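PDB 3MSW: exported protein from Bacteroides fragilis, which is of unknown function but is probably exported, and folds as a single-layer antiparallel sheet built of beta-hairpin repeats. Local coordinates for residues Q7-N11 and R22-M27; N36-M40 and W66-S70; T79-Y85 and K99-T105. One frame throughout, in Å; residues are numbered along the deposited sequence. Where two conformers were deposited one is given.

Interaction 1: Q7-N11 and R22-M27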
ATOM      1  N   GLN A   7     -15.161  12.685   3.350  1.00 36.86           N
ATOM      2  CA  GLN A   7     -14.158  12.945   4.383  1.00 33.94           C
ATOM      3  C   GLN A   7     -13.890  11.670   5.194  1.00 34.69           C
ATOM      4  O   GLN A   7     -14.823  10.948   5.564  1.00 32.33           O
ATOM      5  CB  GLN A   7     -14.614  14.085   5.314  1.00 36.16           C
ATOM      6  CG  GLN A   7     -13.547  14.564   6.358  1.00 36.04           C
ATOM      7  CD  GLN A   7     -14.141  15.383   7.492  1.00 36.88           C
ATOM      8  OE1 GLN A   7     -15.323  15.725   7.508  1.00 40.55           O
ATOM      9  NE2 GLN A   7     -13.330  15.724   8.467  1.00 34.99           N
ATOM     10  N   PHE A   8     -12.605  11.434   5.490  1.00 29.92           N
ATOM     11  CA  PHE A   8     -12.125  10.327   6.291  1.00 29.55           C
ATOM     12  C   PHE A   8     -11.170  10.879   7.345  1.00 33.63           C
ATOM     13  O   PHE A   8     -10.585  11.953   7.158  1.00 34.10           O
ATOM     14  CB  PHE A   8     -11.401   9.278   5.415  1.00 31.00           C
ATOM     15  CG  PHE A   8     -12.273   8.654   4.346  1.00 34.43           C
ATOM     16  CD1 PHE A   8     -13.178   7.643   4.663  1.00 38.54           C
ATOM     17  CD2 PHE A   8     -12.198   9.084   3.025  1.00 36.65           C
ATOM     18  CE1 PHE A   8     -14.001   7.082   3.679  1.00 40.06           C
ATOM     19  CE2 PHE A   8     -12.995   8.495   2.034  1.00 40.44           C
ATOM     20  CZ  PHE A   8     -13.894   7.501   2.369  1.00 39.54           C
ATOM     21  N   ILE A   9     -11.062  10.183   8.470  1.00 28.59           N
ATOM     22  CA  ILE A   9     -10.114  10.510   9.555  1.00 27.60           C
ATOM     23  C   ILE A   9      -9.450   9.190   9.924  1.00 29.39           C
ATOM     24  O   ILE A   9     -10.078   8.136   9.787  1.00 27.64           O
ATOM     25  CB  ILE A   9     -10.821  11.183  10.771  1.00 32.08           C
ATOM     26  CG1 ILE A   9     -11.337  12.586  10.422  1.00 33.10           C
ATOM     27  CG2 ILE A   9      -9.920  11.259  12.004  1.00 35.01           C
ATOM     28  CD1 ILE A   9     -12.205  13.195  11.536  1.00 41.69           C
ATOM     29  N   HIS A  10      -8.201   9.233  10.418  1.00 25.64           N
ATOM     30  CA  HIS A  10      -7.548   8.019  10.842  1.00 23.49           C
ATOM     31  C   HIS A  10      -7.105   8.009  12.301  1.00 25.26           C
ATOM     32  O   HIS A  10      -7.050   9.048  12.977  1.00 23.85           O
ATOM     33  CB  HIS A  10      -6.420   7.599   9.874  1.00 23.64           C
ATOM     34  CG  HIS A  10      -5.188   8.455   9.922  1.00 25.48           C
ATOM     35  ND1 HIS A  10      -4.811   9.220   8.836  1.00 26.70           N
ATOM     36  CD2 HIS A  10      -4.282   8.625  10.914  1.00 26.98           C
ATOM     37  CE1 HIS A  10      -3.680   9.826   9.184  1.00 25.90           C
ATOM     38  NE2 HIS A  10      -3.329   9.517  10.435  1.00 26.28           N
ATOM     39  N   ASN A  11      -6.800   6.814  12.775  1.00 21.90           N
ATOM     40  CA  ASN A  11      -6.285   6.598  14.118  1.00 22.24           C
ATOM     41  C   ASN A  11      -5.126   5.618  14.045  1.00 25.98           C
ATOM     42  O   ASN A  11      -5.323   4.454  13.671  1.00 25.23           O
ATOM     43  CB  ASN A  11      -7.373   6.130  15.071  1.00 22.33           C
ATOM     44  CG  ASN A  11      -6.892   6.075  16.499  1.00 32.00           C
ATOM     45  OD1 ASN A  11      -6.203   6.975  16.973  1.00 26.60           O
ATOM     46  ND2 ASN A  11      -7.165   4.975  17.182  1.00 33.87           N
ATOM     47  N   ARG A  22      -3.070   1.423  11.265  1.00 21.73           N
ATOM     48  CA  ARG A  22      -3.745   2.671  10.952  1.00 22.15           C
ATOM     49  C   ARG A  22      -5.178   2.301  10.609  1.00 26.00           C
ATOM     50  O   ARG A  22      -5.401   1.505   9.686  1.00 25.46           O
ATOM     51  CB  ARG A  22      -3.094   3.445   9.778  1.00 22.87           C
ATOM     52  CG  ARG A  22      -4.033   4.602   9.298  1.00 22.63           C
ATOM     53  CD  ARG A  22      -3.292   5.551   8.373  1.00 23.81           C
ATOM     54  NE  ARG A  22      -2.188   6.167   9.104  1.00 26.77           N
ATOM     55  CZ  ARG A  22      -1.264   6.942   8.558  1.00 35.94           C
ATOM     56  NH1 ARG A  22      -1.304   7.219   7.264  1.00 32.18           N
ATOM     57  NH2 ARG A  22      -0.284   7.436   9.301  1.00 26.22           N
ATOM     58  N   GLU A  23      -6.141   2.873  11.343  1.00 21.89           N
ATOM     59  CA  GLU A  23      -7.559   2.604  11.074  1.00 21.99           C
ATOM     60  C   GLU A  23      -8.219   3.837  10.476  1.00 27.96           C
ATOM     61  O   GLU A  23      -8.048   4.930  10.997  1.00 26.74           O
ATOM     62  CB  GLU A  23      -8.280   2.117  12.335  1.00 22.93           C
ATOM     63  CG  GLU A  23      -9.656   1.558  11.987  1.00 28.21           C
ATOM     64  CD  GLU A  23     -10.395   0.882  13.130  1.00 42.12           C
ATOM     65  OE1 GLU A  23      -9.727   0.458  14.098  1.00 33.00           O
ATOM     66  OE2 GLU A  23     -11.642   0.789  13.063  1.00 40.44           O
ATOM     67  N   ILE A  24      -8.968   3.654   9.381  1.00 25.98           N
ATOM     68  CA  ILE A  24      -9.641   4.734   8.656  1.00 26.29           C
ATOM     69  C   ILE A  24     -11.105   4.716   8.965  1.00 29.12           C
ATOM     70  O   ILE A  24     -11.735   3.668   8.843  1.00 29.14           O
ATOM     71  CB  ILE A  24      -9.396   4.641   7.118  1.00 29.49           C
ATOM     72  CG1 ILE A  24      -7.898   4.381   6.731  1.00 30.00           C
ATOM     73  CG2 ILE A  24     -10.057   5.813   6.336  1.00 30.79           C
ATOM     74  CD1 ILE A  24      -6.939   5.418   7.046  1.00 33.87           C
ATOM     75  N   TYR A  25     -11.670   5.899   9.266  1.00 25.95           N
ATOM     76  CA  TYR A  25     -13.101   6.069   9.588  1.00 26.22           C
ATOM     77  C   TYR A  25     -13.744   7.121   8.754  1.00 33.56           C
ATOM     78  O   TYR A  25     -13.081   8.050   8.316  1.00 29.72           O
ATOM     79  CB  TYR A  25     -13.292   6.539  11.042  1.00 27.66           C
ATOM     80  CG  TYR A  25     -12.695   5.629  12.094  1.00 30.48           C
ATOM     81  CD1 TYR A  25     -11.366   5.766  12.488  1.00 32.46           C
ATOM     82  CD2 TYR A  25     -13.469   4.664  12.729  1.00 31.70           C
ATOM     83  CE1 TYR A  25     -10.812   4.934  13.460  1.00 33.26           C
ATOM     84  CE2 TYR A  25     -12.934   3.844  13.722  1.00 32.63           C
ATOM     85  CZ  TYR A  25     -11.607   3.988  14.088  1.00 40.99           C
ATOM     86  OH  TYR A  25     -11.066   3.163  15.037  1.00 42.64           O
ATOM     87  N   ALA A  26     -15.089   7.044   8.648  1.00 34.28           N
ATOM     88  CA  ALA A  26     -15.909   8.076   8.041  1.00 35.22           C
ATOM     89  C   ALA A  26     -17.084   8.267   8.979  1.00 44.08           C
ATOM     90  O   ALA A  26     -17.491   7.309   9.660  1.00 45.34           O
ATOM     91  CB  ALA A  26     -16.395   7.619   6.667  1.00 36.12           C
HETATM   92  N   MSE A  27     -17.641   9.499   9.039  1.00 43.56           N
HETATM   93  CA  MSE A  27     -18.830   9.785   9.834  0.50 43.07           C
HETATM   94  C   MSE A  27     -20.045   9.527   8.930  1.00 53.84           C
HETATM   95  O   MSE A  27     -20.185  10.215   7.913  1.00 56.38           O
HETATM   96  CB  MSE A  27     -18.803  11.236  10.356  0.50 43.46           C
HETATM   97  CG  MSE A  27     -18.092  12.223   9.427  0.50 46.10           C
HETATM   98 SE   MSE A  27     -17.549  13.792  10.397  0.38 48.63          SE
HETATM   99  CE  MSE A  27     -15.656  13.440  10.495  0.50 42.94           C
TER
HETATM  100  O   HOH W   1      -7.955   2.274  15.930  1.00 38.05           O

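Interaction 2: N36-M40 and W66-S70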
ATOM      1  N   ASN A  36     -17.606   5.488  11.625  1.00 39.58           N
ATOM      2  CA  ASN A  36     -17.691   4.117  11.143  1.00 39.31           C
ATOM      3  C   ASN A  36     -16.363   3.644  10.542  1.00 38.25           C
ATOM      4  O   ASN A  36     -15.803   4.338   9.689  1.00 36.46           O
ATOM      5  CB  ASN A  36     -18.824   3.961  10.116  1.00 40.70           C
ATOM      6  CG  ASN A  36     -20.150   4.433  10.630  1.00 60.63           C
ATOM      7  OD1 ASN A  36     -20.705   5.416  10.138  1.00 63.78           O
ATOM      8  ND2 ASN A  36     -20.644   3.796  11.688  1.00 47.68           N
ATOM      9  N   PRO A  37     -15.913   2.420  10.903  1.00 34.28           N
ATOM     10  CA  PRO A  37     -14.675   1.889  10.297  1.00 32.78           C
ATOM     11  C   PRO A  37     -14.858   1.617   8.819  1.00 33.91           C
ATOM     12  O   PRO A  37     -15.942   1.222   8.380  1.00 33.19           O
ATOM     13  CB  PRO A  37     -14.381   0.608  11.084  1.00 34.79           C
ATOM     14  CG  PRO A  37     -15.647   0.244  11.751  1.00 41.15           C
ATOM     15  CD  PRO A  37     -16.512   1.468  11.863  1.00 37.57           C
ATOM     16  N   VAL A  38     -13.824   1.905   8.043  1.00 29.11           N
ATOM     17  CA  VAL A  38     -13.850   1.731   6.595  1.00 29.98           C
ATOM     18  C   VAL A  38     -12.682   0.854   6.163  1.00 31.22           C
ATOM     19  O   VAL A  38     -12.847  -0.059   5.345  1.00 28.57           O
ATOM     20  CB  VAL A  38     -13.836   3.131   5.872  1.00 36.51           C
ATOM     21  CG1 VAL A  38     -13.595   2.988   4.374  1.00 37.70           C
ATOM     22  CG2 VAL A  38     -15.144   3.890   6.111  1.00 38.14           C
ATOM     23  N   LYS A  39     -11.481   1.158   6.691  1.00 26.51           N
ATOM     24  CA  LYS A  39     -10.275   0.485   6.261  1.00 25.63           C
ATOM     25  C   LYS A  39      -9.328   0.355   7.423  1.00 28.75           C
ATOM     26  O   LYS A  39      -9.385   1.148   8.369  1.00 27.21           O
ATOM     27  CB  LYS A  39      -9.609   1.342   5.137  1.00 29.83           C
ATOM     28  CG  LYS A  39      -9.076   0.562   3.929  1.00 39.70           C
ATOM     29  CD  LYS A  39     -10.216   0.004   3.065  1.00 40.48           C
ATOM     30  CE  LYS A  39     -10.292   0.604   1.684  1.00 41.05           C
ATOM     31  NZ  LYS A  39     -11.368  -0.052   0.923  1.00 40.64           N
HETATM   32  N   MSE A  40      -8.486  -0.673   7.378  1.00 25.78           N
HETATM   33  CA  MSE A  40      -7.435  -0.858   8.377  1.00 24.20           C
HETATM   34  C   MSE A  40      -6.144  -1.360   7.748  1.00 29.81           C
HETATM   35  O   MSE A  40      -6.154  -2.320   6.972  1.00 29.16           O
HETATM   36  CB  MSE A  40      -7.870  -1.752   9.517  1.00 25.82           C
HETATM   37  CG  MSE A  40      -6.782  -1.849  10.617  1.00 30.70           C
HETATM   38 SE   MSE A  40      -7.538  -2.754  12.021  0.75 37.75          SE
HETATM   39  CE  MSE A  40      -7.696  -4.547  11.195  1.00 35.11           C
ATOM     40  N   TRP A  66     -13.769  -7.406   9.466  1.00 27.72           N
ATOM     41  CA  TRP A  66     -12.743  -6.977   8.520  1.00 28.02           C
ATOM     42  C   TRP A  66     -12.518  -8.111   7.527  1.00 33.76           C
ATOM     43  O   TRP A  66     -12.626  -9.284   7.891  1.00 35.93           O
ATOM     44  CB  TRP A  66     -11.400  -6.705   9.239  1.00 26.43           C
ATOM     45  CG  TRP A  66     -11.423  -5.518  10.152  1.00 27.25           C
ATOM     46  CD1 TRP A  66     -11.430  -5.532  11.515  1.00 30.35           C
ATOM     47  CD2 TRP A  66     -11.517  -4.139   9.764  1.00 26.83           C
ATOM     48  NE1 TRP A  66     -11.406  -4.243  12.001  1.00 29.91           N
ATOM     49  CE2 TRP A  66     -11.491  -3.368  10.950  1.00 31.02           C
ATOM     50  CE3 TRP A  66     -11.542  -3.474   8.527  1.00 27.42           C
ATOM     51  CZ2 TRP A  66     -11.563  -1.971  10.938  1.00 29.71           C
ATOM     52  CZ3 TRP A  66     -11.640  -2.094   8.517  1.00 28.69           C
ATOM     53  CH2 TRP A  66     -11.642  -1.356   9.710  1.00 29.31           C
ATOM     54  N   GLU A  67     -12.208  -7.754   6.286  1.00 28.20           N
ATOM     55  CA  GLU A  67     -11.883  -8.713   5.238  0.50 28.36           C
ATOM     56  C   GLU A  67     -10.619  -8.283   4.538  1.00 30.37           C
ATOM     57  O   GLU A  67     -10.437  -7.088   4.304  1.00 28.43           O
ATOM     58  CB  GLU A  67     -13.002  -8.824   4.223  0.50 30.80           C
ATOM     59  CG  GLU A  67     -13.496 -10.246   4.080  0.50 41.11           C
ATOM     60  CD  GLU A  67     -14.996 -10.329   3.923  0.50 49.49           C
ATOM     61  OE1 GLU A  67     -15.546  -9.559   3.105  0.50 34.72           O
ATOM     62  OE2 GLU A  67     -15.624 -11.149   4.627  0.50 49.89           O
ATOM     63  N   THR A  68      -9.755  -9.263   4.213  1.00 27.23           N
ATOM     64  CA  THR A  68      -8.474  -9.081   3.535  1.00 26.67           C
ATOM     65  C   THR A  68      -8.747  -8.430   2.162  1.00 30.75           C
ATOM     66  O   THR A  68      -9.594  -8.921   1.392  1.00 30.65           O
ATOM     67  CB  THR A  68      -7.791 -10.453   3.373  1.00 35.44           C
ATOM     68  OG1 THR A  68      -7.777 -11.160   4.614  1.00 38.49           O
ATOM     69  CG2 THR A  68      -6.404 -10.343   2.841  1.00 28.45           C
ATOM     70  N   GLU A  69      -8.075  -7.319   1.890  1.00 25.81           N
ATOM     71  CA  GLU A  69      -8.240  -6.596   0.629  1.00 26.35           C
ATOM     72  C   GLU A  69      -6.968  -6.674  -0.223  1.00 29.10           C
ATOM     73  O   GLU A  69      -7.026  -7.036  -1.407  1.00 27.74           O
ATOM     74  CB  GLU A  69      -8.642  -5.129   0.901  1.00 27.62           C
ATOM     75  CG  GLU A  69      -8.647  -4.253  -0.353  1.00 35.61           C
ATOM     76  CD  GLU A  69      -9.176  -2.841  -0.200  1.00 43.22           C
ATOM     77  OE1 GLU A  69     -10.322  -2.680   0.267  1.00 42.48           O
ATOM     78  OE2 GLU A  69      -8.489  -1.901  -0.652  1.00 51.32           O
ATOM     79  N   SER A  70      -5.812  -6.341   0.382  1.00 24.20           N
ATOM     80  CA  SER A  70      -4.573  -6.310  -0.360  1.00 22.59           C
ATOM     81  C   SER A  70      -3.346  -6.409   0.535  1.00 26.36           C
ATOM     82  O   SER A  70      -3.461  -6.343   1.754  1.00 22.85           O
ATOM     83  CB  SER A  70      -4.488  -5.028  -1.189  1.00 25.15           C
ATOM     84  OG  SER A  70      -4.338  -3.882  -0.375  1.00 29.67           O
TER

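Interaction 3: T79-Y85 and K99-T105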
ATOM      1  N   THR A  79      20.205   1.933  -2.399  1.00 34.09           N
ATOM      2  CA  THR A  79      19.837   2.880  -3.447  1.00 31.86           C
ATOM      3  C   THR A  79      18.552   2.400  -4.173  1.00 31.01           C
ATOM      4  O   THR A  79      17.956   3.170  -4.904  1.00 29.86           O
ATOM      5  CB  THR A  79      20.994   3.113  -4.441  1.00 37.27           C
ATOM      6  OG1 THR A  79      21.340   1.892  -5.113  1.00 34.57           O
ATOM      7  CG2 THR A  79      22.216   3.767  -3.796  1.00 36.77           C
ATOM      8  N   GLU A  80      18.162   1.133  -4.003  1.00 25.20           N
ATOM      9  CA  GLU A  80      16.980   0.601  -4.680  1.00 24.24           C
ATOM     10  C   GLU A  80      15.870   0.210  -3.711  1.00 27.60           C
ATOM     11  O   GLU A  80      16.138  -0.427  -2.691  1.00 28.07           O
ATOM     12  CB  GLU A  80      17.373  -0.585  -5.579  1.00 25.79           C
ATOM     13  CG  GLU A  80      16.181  -1.159  -6.340  1.00 32.86           C
ATOM     14  CD  GLU A  80      16.458  -2.306  -7.286  1.00 51.72           C
ATOM     15  OE1 GLU A  80      17.597  -2.406  -7.795  1.00 51.92           O
ATOM     16  OE2 GLU A  80      15.515  -3.081  -7.557  1.00 46.17           O
ATOM     17  N   THR A  81      14.629   0.589  -4.033  1.00 23.57           N
ATOM     18  CA  THR A  81      13.442   0.226  -3.272  1.00 22.66           C
ATOM     19  C   THR A  81      12.505  -0.449  -4.271  1.00 26.20           C
ATOM     20  O   THR A  81      12.194   0.114  -5.331  1.00 23.19           O
ATOM     21  CB  THR A  81      12.742   1.450  -2.620  1.00 27.11           C
ATOM     22  OG1 THR A  81      13.650   2.114  -1.760  1.00 25.73           O
ATOM     23  CG2 THR A  81      11.500   1.051  -1.784  1.00 22.36           C
ATOM     24  N   SER A  82      12.035  -1.636  -3.916  1.00 22.26           N
ATOM     25  CA  SER A  82      11.103  -2.402  -4.737  1.00 22.28           C
ATOM     26  C   SER A  82       9.785  -2.535  -3.933  1.00 25.48           C
ATOM     27  O   SER A  82       9.831  -2.889  -2.754  1.00 24.26           O
ATOM     28  CB  SER A  82      11.714  -3.769  -5.014  1.00 29.67           C
ATOM     29  OG  SER A  82      11.008  -4.508  -5.991  1.00 41.73           O
ATOM     30  N   VAL A  83       8.626  -2.223  -4.560  1.00 22.11           N
ATOM     31  CA  VAL A  83       7.278  -2.244  -3.945  1.00 21.62           C
ATOM     32  C   VAL A  83       6.381  -3.188  -4.765  1.00 26.08           C
ATOM     33  O   VAL A  83       6.206  -2.971  -5.965  1.00 24.51           O
ATOM     34  CB  VAL A  83       6.663  -0.800  -3.870  1.00 23.83           C
ATOM     35  CG1 VAL A  83       5.292  -0.801  -3.214  1.00 22.74           C
ATOM     36  CG2 VAL A  83       7.587   0.184  -3.159  1.00 23.74           C
ATOM     37  N   GLU A  84       5.849  -4.244  -4.138  1.00 22.22           N
ATOM     38  CA  GLU A  84       4.943  -5.148  -4.837  1.00 22.05           C
ATOM     39  C   GLU A  84       3.595  -5.053  -4.184  1.00 25.03           C
ATOM     40  O   GLU A  84       3.464  -5.299  -2.971  1.00 22.69           O
ATOM     41  CB  GLU A  84       5.426  -6.610  -4.815  1.00 24.61           C
ATOM     42  CG  GLU A  84       6.612  -6.859  -5.738  1.00 35.12           C
ATOM     43  CD  GLU A  84       7.140  -8.280  -5.766  1.00 52.80           C
ATOM     44  OE1 GLU A  84       6.512  -9.173  -5.152  1.00 46.71           O
ATOM     45  OE2 GLU A  84       8.211  -8.491  -6.375  1.00 51.98           O
ATOM     46  N   TYR A  85       2.580  -4.768  -5.010  1.00 22.43           N
ATOM     47  CA  TYR A  85       1.198  -4.653  -4.577  1.00 23.33           C
ATOM     48  C   TYR A  85       0.418  -5.862  -5.075  1.00 26.95           C
ATOM     49  O   TYR A  85       0.403  -6.129  -6.273  1.00 25.23           O
ATOM     50  CB  TYR A  85       0.608  -3.356  -5.156  1.00 24.82           C
ATOM     51  CG  TYR A  85      -0.866  -3.179  -4.886  1.00 26.11           C
ATOM     52  CD1 TYR A  85      -1.329  -2.861  -3.610  1.00 27.68           C
ATOM     53  CD2 TYR A  85      -1.798  -3.283  -5.913  1.00 27.93           C
ATOM     54  CE1 TYR A  85      -2.682  -2.646  -3.367  1.00 26.63           C
ATOM     55  CE2 TYR A  85      -3.161  -3.125  -5.668  1.00 28.89           C
ATOM     56  CZ  TYR A  85      -3.594  -2.780  -4.399  1.00 33.34           C
ATOM     57  OH  TYR A  85      -4.931  -2.609  -4.153  1.00 35.72           O
ATOM     58  N   LYS A  99       0.611  -4.886  -9.106  1.00 23.21           N
ATOM     59  CA  LYS A  99       1.470  -3.759  -9.499  1.00 21.53           C
ATOM     60  C   LYS A  99       2.842  -3.865  -8.856  1.00 24.53           C
ATOM     61  O   LYS A  99       2.973  -4.375  -7.738  1.00 24.39           O
ATOM     62  CB  LYS A  99       0.830  -2.394  -9.125  1.00 22.98           C
ATOM     63  CG  LYS A  99      -0.560  -2.108  -9.743  1.00 28.29           C
ATOM     64  CD  LYS A  99      -0.528  -1.770 -11.274  1.00 34.05           C
ATOM     65  CE  LYS A  99       0.499  -0.731 -11.772  1.00 40.23           C
ATOM     66  NZ  LYS A  99       0.105   0.690 -11.536  1.00 40.62           N
ATOM     67  N   LYS A 100       3.867  -3.370  -9.554  1.00 21.02           N
ATOM     68  CA  LYS A 100       5.223  -3.344  -9.004  1.00 20.53           C
ATOM     69  C   LYS A 100       5.850  -2.005  -9.295  1.00 24.79           C
ATOM     70  O   LYS A 100       5.717  -1.487 -10.417  1.00 23.92           O
ATOM     71  CB  LYS A 100       6.075  -4.498  -9.538  1.00 23.51           C
ATOM     72  CG  LYS A 100       7.464  -4.588  -8.899  1.00 30.44           C
ATOM     73  CD  LYS A 100       8.301  -5.679  -9.527  1.00 39.74           C
ATOM     74  CE  LYS A 100       9.407  -6.134  -8.600  1.00 51.12           C
ATOM     75  NZ  LYS A 100      10.334  -7.073  -9.286  1.00 60.35           N
ATOM     76  N   TYR A 101       6.516  -1.423  -8.287  1.00 22.23           N
ATOM     77  CA  TYR A 101       7.219  -0.152  -8.454  1.00 22.02           C
ATOM     78  C   TYR A 101       8.639  -0.271  -8.012  1.00 25.31           C
ATOM     79  O   TYR A 101       8.902  -0.893  -6.974  1.00 24.94           O
ATOM     80  CB  TYR A 101       6.546   1.008  -7.687  1.00 22.07           C
ATOM     81  CG  TYR A 101       5.064   1.059  -7.937  1.00 23.91           C
ATOM     82  CD1 TYR A 101       4.551   1.667  -9.079  1.00 26.31           C
ATOM     83  CD2 TYR A 101       4.168   0.481  -7.045  1.00 24.61           C
ATOM     84  CE1 TYR A 101       3.185   1.633  -9.365  1.00 27.02           C
ATOM     85  CE2 TYR A 101       2.805   0.438  -7.321  1.00 25.04           C
ATOM     86  CZ  TYR A 101       2.316   1.032  -8.470  1.00 30.11           C
ATOM     87  OH  TYR A 101       0.973   1.039  -8.720  1.00 29.55           O
ATOM     88  N   ILE A 102       9.558   0.334  -8.794  1.00 20.94           N
ATOM     89  CA  ILE A 102      10.984   0.357  -8.454  0.50 20.11           C
ATOM     90  C   ILE A 102      11.452   1.818  -8.408  1.00 24.21           C
ATOM     91  O   ILE A 102      11.213   2.575  -9.358  1.00 21.49           O
ATOM     92  CB  ILE A 102      11.902  -0.513  -9.378  0.50 22.67           C
ATOM     93  CG1 ILE A 102      11.497  -2.006  -9.372  0.50 22.21           C
ATOM     94  CG2 ILE A 102      13.380  -0.354  -8.975  0.50 22.51           C
ATOM     95  CD1 ILE A 102      12.243  -2.859 -10.440  0.50 20.34           C
ATOM     96  N   TYR A 103      12.131   2.202  -7.302  1.00 20.73           N
ATOM     97  CA  TYR A 103      12.676   3.556  -7.137  1.00 21.04           C
ATOM     98  C   TYR A 103      14.170   3.430  -6.915  1.00 27.57           C
ATOM     99  O   TYR A 103      14.607   2.771  -5.974  1.00 27.50           O
ATOM    100  CB  TYR A 103      12.021   4.298  -5.960  1.00 22.03           C
ATOM    101  CG  TYR A 103      10.511   4.279  -6.014  1.00 22.95           C
ATOM    102  CD1 TYR A 103       9.805   5.244  -6.735  1.00 25.22           C
ATOM    103  CD2 TYR A 103       9.782   3.299  -5.343  1.00 24.04           C
ATOM    104  CE1 TYR A 103       8.407   5.216  -6.800  1.00 28.89           C
ATOM    105  CE2 TYR A 103       8.392   3.263  -5.404  1.00 25.13           C
ATOM    106  CZ  TYR A 103       7.712   4.211  -6.148  1.00 32.00           C
ATOM    107  OH  TYR A 103       6.343   4.176  -6.165  1.00 37.78           O
ATOM    108  N   ILE A 104      14.953   4.044  -7.797  1.00 23.43           N
ATOM    109  CA  ILE A 104      16.397   4.043  -7.705  1.00 24.49           C
ATOM    110  C   ILE A 104      16.863   5.442  -7.337  1.00 26.94           C
ATOM    111  O   ILE A 104      16.545   6.397  -8.045  1.00 26.32           O
ATOM    112  CB  ILE A 104      17.054   3.506  -9.022  1.00 28.70           C
ATOM    113  CG1 ILE A 104      16.595   2.040  -9.275  1.00 29.56           C
ATOM    114  CG2 ILE A 104      18.602   3.615  -8.966  1.00 28.10           C
ATOM    115  CD1 ILE A 104      16.825   1.549 -10.664  1.00 42.30           C
ATOM    116  N   THR A 105      17.647   5.559  -6.244  1.00 23.50           N
ATOM    117  CA  THR A 105      18.239   6.849  -5.872  1.00 24.24           C
ATOM    118  C   THR A 105      19.755   6.776  -6.021  1.00 28.95           C
ATOM    119  O   THR A 105      20.309   5.694  -6.247  1.00 27.81           O
ATOM    120  CB  THR A 105      17.902   7.248  -4.417  1.00 27.33           C
ATOM    121  OG1 THR A 105      18.659   6.435  -3.518  1.00 30.77           O
ATOM    122  CG2 THR A 105      16.397   7.215  -4.103  1.00 24.95           C
TER
HETATM  123  O   HOH W   2      15.121   3.784  -3.367  1.00 27.56           O
HETATM  124  O   HOH W   3      12.890  -6.276  -7.696  1.00 52.79           O

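Interaction 1: Q7-N11 and R22-M27
The guanidinium of R22 lies flat on one face of the H10 imidazole, with centres 3.9 Å apart and planes only 9° from parallel. R22 NE sits over the middle of that ring, and R22 CD follows over the same face as a CH-pi donor. A bend at chi3 (-62°) folds the arginine back across the imidazole, while R22 NE forms a salt bridge to D12, which probably helps fix the rotation of the guanidinium. The Y25 ring meets the partner strand by its edge: I9 O lies in its plane, and N11 CB comes 4.0 Å from Y25 CE1. The F8 ring has Y25 O at its edge, with I24 CG2 and A26 CB approaching obliquely.

Four backbone bonds, two each in the I9-Y25 and N11-E23 hydrogen-bonded pairs, set the antiparallel register of this first hairpin, strands 9-15 and 18-27. In one of its two conformers the selenomethionine M27 brings CE against I9 CD1, a provisional contact. One water accepts from N11 ND2 and donates to E23 OE1, linking the two side chains.

Chemically, the contact pairs a regular backbone ladder with a pi-stacked cation whose charge has an acidic partner, consistent with a largely exposed sheet margin.

Interaction 2: N36-M40 and W66-S70
W66, M40 and K39 carry a contact that uses both faces of the single-layer antiparallel sheet, between strands 35-46 and 65-77, which are second neighbours with strand 51-60 between them. Because the two segments are not adjacent in the sheet, their axes stay 8.4 Å apart at closest approach, and side chains must bridge the gap.

W66 does most of the bridging. Its indole reaches back over the middle strand, and its six-membered ring meets the 36-40 backbone: W66 CZ3 lies 3.5 Å from K39 C, and K39 N sits in the ring plane at its edge. P37 CB comes within 3.6 Å of W66 CH2.

The selenomethionine M40 lies over one face of the indole and crosses it at about a right angle. Its CB rests against the six-membered ring, 3.8 Å from W66 CH2. Beyond it the chain runs extended until chi3 (69°) turns the methyl over the five-membered ring; CE stands 3.8 Å from that centroid and 7° off its normal, a CH-pi contact. The selenium approaches obliquely, giving the Met-aromatic interaction. W59 also packs edge-to-face with W66.

K39 belongs to a classic beta bulge, V38 and K39 both facing I24, and its CB points away from the 66-70 strand. Bends at chi2 and chi3 bring its amine back to E69, itself part of a second bulge with S70 opposite T56. The two meet on the sheet face opposite the indole, where a salt bridge joins K39 NZ to E69 OE1 at 2.9 Å, using the carboxylate's syn lone pair.

Interaction 3: T79-Y85 and K99-T105
Seven backbone hydrogen bonds hold T79-Y85 to K99-T105. Both bonds are made in the pairs T81-Y103, V83-Y101 and Y85-K99, and T105 N adds one to T79 O at 2.8 Å. The Y85 N to K99 O bond is nearly straight at 174°, and the strand axes run 169° apart, so the antiparallel ladder is regular throughout.

The side-chain polar contacts vary in strength. E84 and K100 lie side by side and point the same way, but E84 OE2 to K100 NZ is a long salt bridge of 3.9 Å. One water joins S82 OG to the same amine, and another bridges T81 OG1 and Y103 O. On the Y101 face, bends at chi2 (-74°), chi3 and chi4 curl K99 so that its NZ donates to Y101 OH at 3.0 Å.

Packing follows the alternation of the strands. V83 CG2 meets the edge of the Y103 ring in its plane, 3.9 Å from CE2, while V83 CG1 approaches Y101 CD2. On the face of S82 and K100, the extended E80 packs against I102, whose side chain has two conformers.

This hairpin, strands 80-89 and 94-105, is flanked by strand 65-77, bonded through S82 and E84, and by strand 111-120, bonded through K100 and I102.

Overall arrangement
All three contacts belong to one nine-stranded antiparallel sheet whose strand order follows the chain. Interactions 1 and 3 are hairpin ladders between sequence neighbours, whereas interaction 2 spans a strand. Interactions 1 and 2 have centres about 11 Å apart and touch directly: I24 N approaches K39 O and A26 O approaches N36 N, both at 2.7 Å and probably hydrogen-bonded, and E23 OE2 packs against P37 and W66. Interaction 3 lies across the chain's centre, its own centre about 25 Å from that of interaction 2, with S70 OG against Y85 CE1. A bound propanediol, probably from crystallisation, lies about 6 Å from the R22 side chain of interaction 1.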